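Local coordinates for probable DNA endonuclease SmrA (Escherichia coli, PDB 3QD7), which binds DNA and has DNA endonuclease activity, the piece described here comprising the Smr domain of a stand-alone small MutS-related protein, at residues S98-A101 and R102-T105; F65-I68 and Q69-L72; I17-L20 and S21-L24. All coordinates share one frame; numbering follows the deposited sequence.

Contact 1: residues S98-A101 and R102-T105; sequences SYVA and RWLT
Y99 and W103, one turn apart on helix 92-105 of the α/β Smr domain, carry the aromatic part of this i to i+4 contact. Their planes are inclined by only 21° but slid apart, with the Y99 ring and the W103 six-membered ring 5.2 Å between centroids, so the rings barely overlap. Instead it is the methylene of Y99 that sits over the indole: CB lies 3.6 Å from the centroid of the W103 six-membered ring, a CH-π contact. On one face of the same indole the carbonyl oxygen of Y99 stands 3.1 Å above the plane, toward the rim. W103 CG is turned anti to its own carbonyl carbon, chi1 -63°, which leans the indole back over the preceding turn.

Backbone bonds follow the α-helical pattern, R102 N to S98 O, W103 N to Y99 O and L104 N to V100 O; the middle one is the straightest, with an N-H...O angle of 169°. At the polar ends, W103 NE1 donates to T11 O, while the guanidinium of R102, whose NH1 lies at the edge of the Y99 ring, forms a salt bridge through NH2 with D16. With an alanine in place of the tryptophan, the Y99 methylene is likely to lose the indole it sits over, a gap would probably open against C60 and V64 of helix 57-73, and T11 O would lose its indole donor.

Apolar packing continues on another side of the helix, where V100 and L104 lie side by side and also touch I81 of strand 78-82; V100 CG1 is 3.8 Å from L104 CD1. T105 OG1 donates to R102 O, three residues back, at 2.7 Å, in the carbonyl plane on a lone pair.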
ATOM      1  N   SER A  98      -3.295  -5.391   6.744  1.00 21.62           N
ATOM      2  CA  SER A  98      -3.497  -6.693   6.066  1.00 21.96           C
ATOM      3  C   SER A  98      -4.314  -6.556   4.788  1.00 21.19           C
ATOM      4  O   SER A  98      -3.991  -7.192   3.781  1.00 23.35           O
ATOM      5  CB  SER A  98      -4.110  -7.742   6.992  1.00 22.29           C
ATOM      6  OG  SER A  98      -3.212  -8.080   8.011  1.00 26.57           O
ATOM      7  N   TYR A  99      -5.333  -5.696   4.823  1.00 18.97           N
ATOM      8  CA  TYR A  99      -6.113  -5.395   3.625  1.00 17.50           C
ATOM      9  C   TYR A  99      -5.269  -4.683   2.601  1.00 22.11           C
ATOM     10  O   TYR A  99      -5.372  -4.986   1.398  1.00 23.04           O
ATOM     11  CB  TYR A  99      -7.350  -4.560   3.963  1.00 20.88           C
ATOM     12  CG  TYR A  99      -8.568  -5.400   4.280  1.00 25.73           C
ATOM     13  CD1 TYR A  99      -9.061  -6.337   3.348  1.00 24.88           C
ATOM     14  CD2 TYR A  99      -9.231  -5.274   5.506  1.00 27.14           C
ATOM     15  CE1 TYR A  99     -10.184  -7.108   3.629  1.00 24.97           C
ATOM     16  CE2 TYR A  99     -10.365  -6.058   5.806  1.00 28.09           C
ATOM     17  CZ  TYR A  99     -10.827  -6.966   4.853  1.00 27.98           C
ATOM     18  OH  TYR A  99     -11.919  -7.736   5.128  1.00 26.66           O
ATOM     19  N   VAL A 100      -4.433  -3.735   3.057  1.00 19.66           N
ATOM     20  CA  VAL A 100      -3.586  -2.981   2.113  1.00 15.92           C
ATOM     21  C   VAL A 100      -2.614  -3.957   1.418  1.00 21.24           C
ATOM     22  O   VAL A 100      -2.385  -3.877   0.208  1.00 18.70           O
ATOM     23  CB  VAL A 100      -2.820  -1.797   2.799  1.00 21.92           C
ATOM     24  CG1 VAL A 100      -1.725  -1.244   1.869  1.00 21.51           C
ATOM     25  CG2 VAL A 100      -3.789  -0.653   3.245  1.00 14.67           C
ATOM     26  N   ALA A 101      -2.077  -4.907   2.179  1.00 23.56           N
ATOM     27  CA  ALA A 101      -1.212  -5.942   1.599  1.00 25.59           C
ATOM     28  C   ALA A 101      -1.871  -6.693   0.433  1.00 25.06           C
ATOM     29  O   ALA A 101      -1.240  -6.938  -0.583  1.00 23.50           O
ATOM     30  CB  ALA A 101      -0.767  -6.928   2.670  1.00 23.29           C
ATOM     31  N   ARG A 102      -3.136  -7.073   0.597  1.00 20.41           N
ATOM     32  CA  ARG A 102      -3.857  -7.767  -0.453  1.00 17.86           C
ATOM     33  C   ARG A 102      -4.210  -6.820  -1.592  1.00 20.44           C
ATOM     34  O   ARG A 102      -4.003  -7.151  -2.756  1.00 21.34           O
ATOM     35  CB  ARG A 102      -5.149  -8.355   0.114  1.00 22.08           C
ATOM     36  CG  ARG A 102      -6.144  -8.760  -0.955  1.00 24.61           C
ATOM     37  CD  ARG A 102      -7.490  -8.995  -0.357  1.00 35.19           C
ATOM     38  NE  ARG A 102      -7.529 -10.286   0.323  1.00 39.52           N
ATOM     39  CZ  ARG A 102      -8.644 -10.886   0.711  1.00 38.13           C
ATOM     40  NH1 ARG A 102      -9.821 -10.303   0.486  1.00 35.41           N
ATOM     41  NH2 ARG A 102      -8.578 -12.065   1.314  1.00 34.60           N
ATOM     42  N   TRP A 103      -4.772  -5.656  -1.262  1.00 18.13           N
ATOM     43  CA  TRP A 103      -5.258  -4.726  -2.300  1.00 19.89           C
ATOM     44  C   TRP A 103      -4.187  -4.308  -3.294  1.00 21.91           C
ATOM     45  O   TRP A 103      -4.463  -4.184  -4.490  1.00 15.10           O
ATOM     46  CB  TRP A 103      -5.892  -3.489  -1.666  1.00 16.77           C
ATOM     47  CG  TRP A 103      -7.110  -3.797  -0.846  1.00 17.53           C
ATOM     48  CD1 TRP A 103      -7.930  -4.885  -0.951  1.00 18.60           C
ATOM     49  CD2 TRP A 103      -7.653  -2.985   0.199  1.00 19.67           C
ATOM     50  NE1 TRP A 103      -8.952  -4.803  -0.024  1.00 23.80           N
ATOM     51  CE2 TRP A 103      -8.805  -3.641   0.688  1.00 22.78           C
ATOM     52  CE3 TRP A 103      -7.298  -1.760   0.744  1.00 15.88           C
ATOM     53  CZ2 TRP A 103      -9.590  -3.109   1.713  1.00 23.16           C
ATOM     54  CZ3 TRP A 103      -8.073  -1.230   1.753  1.00 20.17           C
ATOM     55  CH2 TRP A 103      -9.201  -1.911   2.242  1.00 19.60           C
ATOM     56  N   LEU A 104      -2.953  -4.113  -2.804  1.00 17.80           N
ATOM     57  CA  LEU A 104      -1.890  -3.662  -3.679  1.00 16.31           C
ATOM     58  C   LEU A 104      -1.541  -4.717  -4.706  1.00 22.24           C
ATOM     59  O   LEU A 104      -1.220  -4.368  -5.834  1.00 22.88           O
ATOM     60  CB  LEU A 104      -0.645  -3.211  -2.909  1.00 14.12           C
ATOM     61  CG  LEU A 104      -0.808  -1.978  -2.032  1.00 20.16           C
ATOM     62  CD1 LEU A 104       0.439  -1.728  -1.157  1.00 19.92           C
ATOM     63  CD2 LEU A 104      -1.174  -0.748  -2.859  1.00 20.09           C
ATOM     64  N   THR A 105      -1.619  -6.006  -4.335  1.00 21.69           N
ATOM     65  CA  THR A 105      -1.312  -7.080  -5.297  1.00 22.58           C
ATOM     66  C   THR A 105      -2.381  -7.184  -6.402  1.00 25.36           C
ATOM     67  O   THR A 105      -2.135  -7.786  -7.455  1.00 27.86           O
ATOM     68  CB  THR A 105      -1.153  -8.461  -4.641  1.00 21.79           C
ATOM     69  OG1 THR A 105      -2.430  -8.906  -4.172  1.00 22.13           O
ATOM     70  CG2 THR A 105      -0.151  -8.434  -3.461  1.00 21.52           C
TER

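Contact 2: residues F65-I68 and Q69-L72; sequences FSFI and QQAL
The F65 ring receives the side chain of Q69 over one face: Q69 CG stands above the ring centre, 4.2 Å from the centroid, a CH-π contact one helical turn along. Farther out, Q69 OE1 comes within 3.5 Å of F65 CE2, and the amide plane is inclined by 61° to the ring. A bend at chi2 of Q69 (-62°) brings OE1 in near the rim of the ring, while NE2 is turned away from it. F9, from the N-terminal region, meets F65 edge-to-face, so this ring has an aromatic neighbour as well as the aliphatic one. The F67 ring is approached obliquely by the Q70 amide, whose NE2 is 3.9 Å from F67 CD1; here the two planes stand nearly perpendicular, at 83°, and the contact is loose.

Aliphatic packing follows the same i to i+4 spacing. I68 CG2, set anti to the backbone N by chi1, reaches L72 CD1 at 3.7 Å, and the two side chains cross at a slant.

Four successive backbone bonds of α-helical pattern run beneath these side chains: Q69 N to F65 O, Q70 N to S66 O, A71 N to F67 O and L72 N to I68 O. The one from A71 to F67 is 2.8 Å between N and O. S66 OG is hydrogen-bonded to T3 OG1 of the N-terminal region.

All eight residues belong to helix 57-73, the connecting helix of the β-α-β unit between strands 49-51 and 78-82. F67, I68 and A71 rest on V79 of strand 78-82, A71 and L72 also meet L130 of strand 125-130, and Q69 touches F107 in the loop after helix 92-105.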
ATOM      1  N   PHE A  65      -8.040   2.622  -3.599  1.00 24.06           N
ATOM      2  CA  PHE A  65      -8.403   2.472  -4.989  1.00 22.14           C
ATOM      3  C   PHE A  65      -8.292   3.806  -5.700  1.00 25.02           C
ATOM      4  O   PHE A  65      -7.608   3.923  -6.717  1.00 22.92           O
ATOM      5  CB  PHE A  65      -9.815   1.916  -5.101  1.00 24.45           C
ATOM      6  CG  PHE A  65     -10.284   1.749  -6.504  1.00 24.18           C
ATOM      7  CD1 PHE A  65     -11.277   2.584  -7.020  1.00 23.04           C
ATOM      8  CD2 PHE A  65      -9.757   0.744  -7.308  1.00 22.06           C
ATOM      9  CE1 PHE A  65     -11.742   2.418  -8.326  1.00 24.81           C
ATOM     10  CE2 PHE A  65     -10.223   0.570  -8.623  1.00 25.25           C
ATOM     11  CZ  PHE A  65     -11.205   1.417  -9.125  1.00 24.09           C
ATOM     12  N   SER A  66      -8.945   4.819  -5.145  1.00 23.92           N
ATOM     13  CA  SER A  66      -8.926   6.149  -5.733  1.00 25.73           C
ATOM     14  C   SER A  66      -7.504   6.751  -5.778  1.00 24.34           C
ATOM     15  O   SER A  66      -7.104   7.372  -6.765  1.00 25.82           O
ATOM     16  CB  SER A  66      -9.879   7.043  -4.928  1.00 28.28           C
ATOM     17  OG  SER A  66      -9.979   8.311  -5.534  1.00 43.83           O
ATOM     18  N   PHE A  67      -6.742   6.560  -4.698  1.00 18.84           N
ATOM     19  CA  PHE A  67      -5.376   7.101  -4.604  1.00 19.28           C
ATOM     20  C   PHE A  67      -4.456   6.441  -5.631  1.00 19.65           C
ATOM     21  O   PHE A  67      -3.702   7.111  -6.334  1.00 18.54           O
ATOM     22  CB  PHE A  67      -4.826   6.897  -3.180  1.00 18.95           C
ATOM     23  CG  PHE A  67      -3.377   7.292  -3.017  1.00 19.47           C
ATOM     24  CD1 PHE A  67      -3.001   8.648  -2.954  1.00 19.20           C
ATOM     25  CD2 PHE A  67      -2.384   6.301  -2.897  1.00 16.20           C
ATOM     26  CE1 PHE A  67      -1.647   9.015  -2.776  1.00 21.02           C
ATOM     27  CE2 PHE A  67      -1.036   6.665  -2.713  1.00 19.56           C
ATOM     28  CZ  PHE A  67      -0.668   8.024  -2.658  1.00 16.65           C
ATOM     29  N   ILE A  68      -4.507   5.121  -5.723  1.00 18.27           N
ATOM     30  CA  ILE A  68      -3.651   4.450  -6.701  1.00 17.57           C
ATOM     31  C   ILE A  68      -4.014   4.828  -8.155  1.00 20.00           C
ATOM     32  O   ILE A  68      -3.123   5.104  -8.977  1.00 19.26           O
ATOM     33  CB  ILE A  68      -3.647   2.911  -6.504  1.00 19.34           C
ATOM     34  CG1 ILE A  68      -3.100   2.570  -5.111  1.00 18.42           C
ATOM     35  CG2 ILE A  68      -2.795   2.225  -7.640  1.00 18.81           C
ATOM     36  CD1 ILE A  68      -1.623   2.888  -4.927  1.00 12.56           C
ATOM     37  N   GLN A  69      -5.309   4.878  -8.466  1.00 25.36           N
ATOM     38  CA  GLN A  69      -5.757   5.419  -9.764  1.00 25.14           C
ATOM     39  C   GLN A  69      -5.207   6.828 -10.040  1.00 27.05           C
ATOM     40  O   GLN A  69      -4.744   7.099 -11.145  1.00 28.21           O
ATOM     41  CB  GLN A  69      -7.288   5.457  -9.868  1.00 22.71           C
ATOM     42  CG  GLN A  69      -8.008   4.082  -9.769  1.00 23.29           C
ATOM     43  CD  GLN A  69      -7.635   3.082 -10.876  1.00 27.98           C
ATOM     44  OE1 GLN A  69      -7.793   1.862 -10.709  1.00 28.81           O
ATOM     45  NE2 GLN A  69      -7.166   3.584 -12.000  1.00 26.98           N
ATOM     46  N   GLN A  70      -5.265   7.710  -9.037  1.00 25.58           N
ATOM     47  CA  GLN A  70      -4.773   9.088  -9.165  1.00 27.83           C
ATOM     48  C   GLN A  70      -3.271   9.091  -9.402  1.00 26.99           C
ATOM     49  O   GLN A  70      -2.780   9.790 -10.284  1.00 30.61           O
ATOM     50  CB  GLN A  70      -5.113   9.935  -7.913  1.00 32.46           C
ATOM     51  CG  GLN A  70      -4.189  11.175  -7.681  1.00 36.00           C
ATOM     52  CD  GLN A  70      -3.662  11.365  -6.211  1.00 51.23           C
ATOM     53  OE1 GLN A  70      -2.437  11.479  -5.980  1.00 43.07           O
ATOM     54  NE2 GLN A  70      -4.593  11.440  -5.234  1.00 44.17           N
ATOM     55  N   ALA A  71      -2.547   8.321  -8.590  1.00 22.00           N
ATOM     56  CA  ALA A  71      -1.066   8.260  -8.664  1.00 19.25           C
ATOM     57  C   ALA A  71      -0.624   7.772 -10.055  1.00 18.67           C
ATOM     58  O   ALA A  71       0.282   8.318 -10.654  1.00 20.12           O
ATOM     59  CB  ALA A  71      -0.530   7.351  -7.575  1.00 14.83           C
ATOM     60  N   LEU A  72      -1.309   6.767 -10.583  1.00 20.34           N
ATOM     61  CA  LEU A  72      -0.978   6.227 -11.903  1.00 23.26           C
ATOM     62  C   LEU A  72      -1.262   7.285 -12.969  1.00 26.03           C
ATOM     63  O   LEU A  72      -0.409   7.585 -13.820  1.00 28.09           O
ATOM     64  CB  LEU A  72      -1.768   4.945 -12.168  1.00 20.06           C
ATOM     65  CG  LEU A  72      -1.345   3.774 -11.282  1.00 20.22           C
ATOM     66  CD1 LEU A  72      -2.364   2.600 -11.287  1.00 18.28           C
ATOM     67  CD2 LEU A  72       0.109   3.271 -11.620  1.00 24.92           C
TER

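Contact 3: residues I17-L20 and S21-L24; sequences IIPL and SQPL
I18 meets both Q22 and L24 across a type I β turn that runs from P19 to Q22 in the loop before strand 25-27. The turn is closed by one backbone hydrogen bond, Q22 N to P19 O at 2.9 Å. It is bent, with an N-H...O angle of 150°, and the donor rises 60° out of the carbonyl plane, so it does not lie on a lone pair.

Apolar contacts use both branches of I18. CG2, anti to the backbone N, meets Q22 CB at 3.7 Å, whereas CD1, at the end of the other branch, touches L24 CD1 at 3.7 Å. Each pair of side chains crosses at about a right angle. The Q22 side chain, extended beyond CG, runs alongside the ring of P19, bringing OE1 to 3.9 Å from P19 CD; S21 OG likewise approaches P19 CB at 3.9 Å.

Polar partners from outside fasten the loop backbone. R97 of helix 92-105 donates through NH1 to Q22 O and through NH2 to P19 O, while L20 N is bonded to D89 OD1 and L24 N to T115 OG1.

With a single hydrogen bond inside it, the turn relies largely on partners outside for its polar hold; the two carbonyls drawn together at its mouth, P19 O and Q22 O, are both met by the R97 guanidinium, whose positive charge probably offsets the repulsion between the two oxygens.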
ATOM      1  N   ILE A  17      -4.890 -12.321   7.767  1.00 27.33           N
ATOM      2  CA  ILE A  17      -4.322 -11.371   8.729  1.00 27.78           C
ATOM      3  C   ILE A  17      -2.830 -11.586   8.836  1.00 29.66           C
ATOM      4  O   ILE A  17      -2.377 -12.719   9.009  1.00 26.27           O
ATOM      5  CB  ILE A  17      -5.006 -11.465  10.105  1.00 23.34           C
ATOM      6  CG1 ILE A  17      -6.465 -11.024   9.963  1.00 31.78           C
ATOM      7  CG2 ILE A  17      -4.300 -10.577  11.145  1.00 23.77           C
ATOM      8  CD1 ILE A  17      -7.366 -11.442  11.122  1.00 35.92           C
ATOM      9  N   ILE A  18      -2.070 -10.499   8.706  1.00 22.97           N
ATOM     10  CA  ILE A  18      -0.617 -10.591   8.794  1.00 20.77           C
ATOM     11  C   ILE A  18      -0.132 -10.373  10.235  1.00 25.40           C
ATOM     12  O   ILE A  18      -0.453  -9.351  10.868  1.00 24.55           O
ATOM     13  CB  ILE A  18       0.104  -9.650   7.792  1.00 25.44           C
ATOM     14  CG1 ILE A  18      -0.401  -9.900   6.372  1.00 29.67           C
ATOM     15  CG2 ILE A  18       1.653  -9.841   7.838  1.00 24.35           C
ATOM     16  CD1 ILE A  18      -0.139  -8.749   5.480  1.00 27.08           C
ATOM     17  N   PRO A  19       0.611 -11.356  10.771  1.00 27.74           N
ATOM     18  CA  PRO A  19       1.132 -11.224  12.135  1.00 26.40           C
ATOM     19  C   PRO A  19       2.003  -9.988  12.260  1.00 26.27           C
ATOM     20  O   PRO A  19       2.624  -9.587  11.281  1.00 31.15           O
ATOM     21  CB  PRO A  19       1.960 -12.497  12.311  1.00 27.67           C
ATOM     22  CG  PRO A  19       1.246 -13.497  11.432  1.00 36.13           C
ATOM     23  CD  PRO A  19       0.797 -12.713  10.231  1.00 24.52           C
ATOM     24  N   LEU A  20       2.037  -9.384  13.450  1.00 22.08           N
ATOM     25  CA  LEU A  20       2.825  -8.164  13.663  1.00 27.56           C
ATOM     26  C   LEU A  20       4.318  -8.417  13.445  1.00 29.39           C
ATOM     27  O   LEU A  20       5.075  -7.507  13.094  1.00 29.73           O
ATOM     28  CB  LEU A  20       2.592  -7.599  15.070  1.00 28.97           C
ATOM     29  CG  LEU A  20       1.199  -7.115  15.491  1.00 30.62           C
ATOM     30  CD1 LEU A  20       1.285  -6.596  16.938  1.00 26.78           C
ATOM     31  CD2 LEU A  20       0.618  -6.052  14.549  1.00 22.46           C
ATOM     32  N   SER A  21       4.713  -9.672  13.645  1.00 35.79           N
ATOM     33  CA  SER A  21       6.090 -10.111  13.462  1.00 37.45           C
ATOM     34  C   SER A  21       6.475 -10.237  11.988  1.00 41.21           C
ATOM     35  O   SER A  21       7.668 -10.342  11.685  1.00 40.48           O
ATOM     36  CB  SER A  21       6.329 -11.454  14.175  1.00 36.52           C
ATOM     37  OG  SER A  21       5.734 -12.533  13.456  1.00 38.56           O
ATOM     38  N   GLN A  22       5.483 -10.240  11.083  1.00 31.72           N
ATOM     39  CA  GLN A  22       5.772 -10.213   9.648  1.00 33.04           C
ATOM     40  C   GLN A  22       5.700  -8.798   9.040  1.00 30.34           C
ATOM     41  O   GLN A  22       4.679  -8.109   9.168  1.00 30.44           O
ATOM     42  CB  GLN A  22       4.894 -11.192   8.864  1.00 29.46           C
ATOM     43  CG  GLN A  22       5.230 -12.659   9.161  1.00 33.50           C
ATOM     44  CD  GLN A  22       4.316 -13.664   8.473  1.00 36.62           C
ATOM     45  OE1 GLN A  22       3.533 -13.329   7.562  1.00 36.76           O
ATOM     46  NE2 GLN A  22       4.426 -14.924   8.900  1.00 43.14           N
ATOM     47  N   PRO A  23       6.781  -8.380   8.357  1.00 28.67           N
ATOM     48  CA  PRO A  23       6.767  -7.120   7.626  1.00 30.69           C
ATOM     49  C   PRO A  23       5.926  -7.272   6.377  1.00 29.60           C
ATOM     50  O   PRO A  23       5.521  -8.388   6.035  1.00 33.62           O
ATOM     51  CB  PRO A  23       8.225  -6.935   7.223  1.00 28.36           C
ATOM     52  CG  PRO A  23       8.731  -8.329   7.052  1.00 34.97           C
ATOM     53  CD  PRO A  23       8.048  -9.116   8.143  1.00 36.37           C
ATOM     54  N   LEU A  24       5.647  -6.146   5.738  1.00 26.53           N
ATOM     55  CA  LEU A  24       4.992  -6.110   4.446  1.00 23.36           C
ATOM     56  C   LEU A  24       6.104  -6.202   3.426  1.00 26.20           C
ATOM     57  O   LEU A  24       6.985  -5.363   3.423  1.00 26.05           O
ATOM     58  CB  LEU A  24       4.189  -4.799   4.276  1.00 24.30           C
ATOM     59  CG  LEU A  24       2.673  -4.921   4.221  1.00 27.18           C
ATOM     60  CD1 LEU A  24       2.102  -5.834   5.311  1.00 23.08           C
ATOM     61  CD2 LEU A  24       2.007  -3.563   4.211  1.00 21.30           C
TER

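How the contacts relate
Contact 1 is buried near the centre of the chain, contact 2 is partly buried, and contact 3 lies at the surface. The first two are successive turns of helices 92-105 and 57-73, both packed against strand 78-82, and they touch where L104 CD2 comes within 4.2 Å of I68 CD1. Contact 3 is a loop turn laid against helix 92-105: S98 OG and I18 N, 2.8 Å apart, probably share a hydrogen bond, and A101 CB packs on I18 CD1. Contacts 2 and 3 do not meet, being about 12 Å apart at their nearest atoms. Aromatic and aliphatic packing is joined by glutamine contacts or a salt bridge in the helices; in the turn, R97 meets backbone carbonyls.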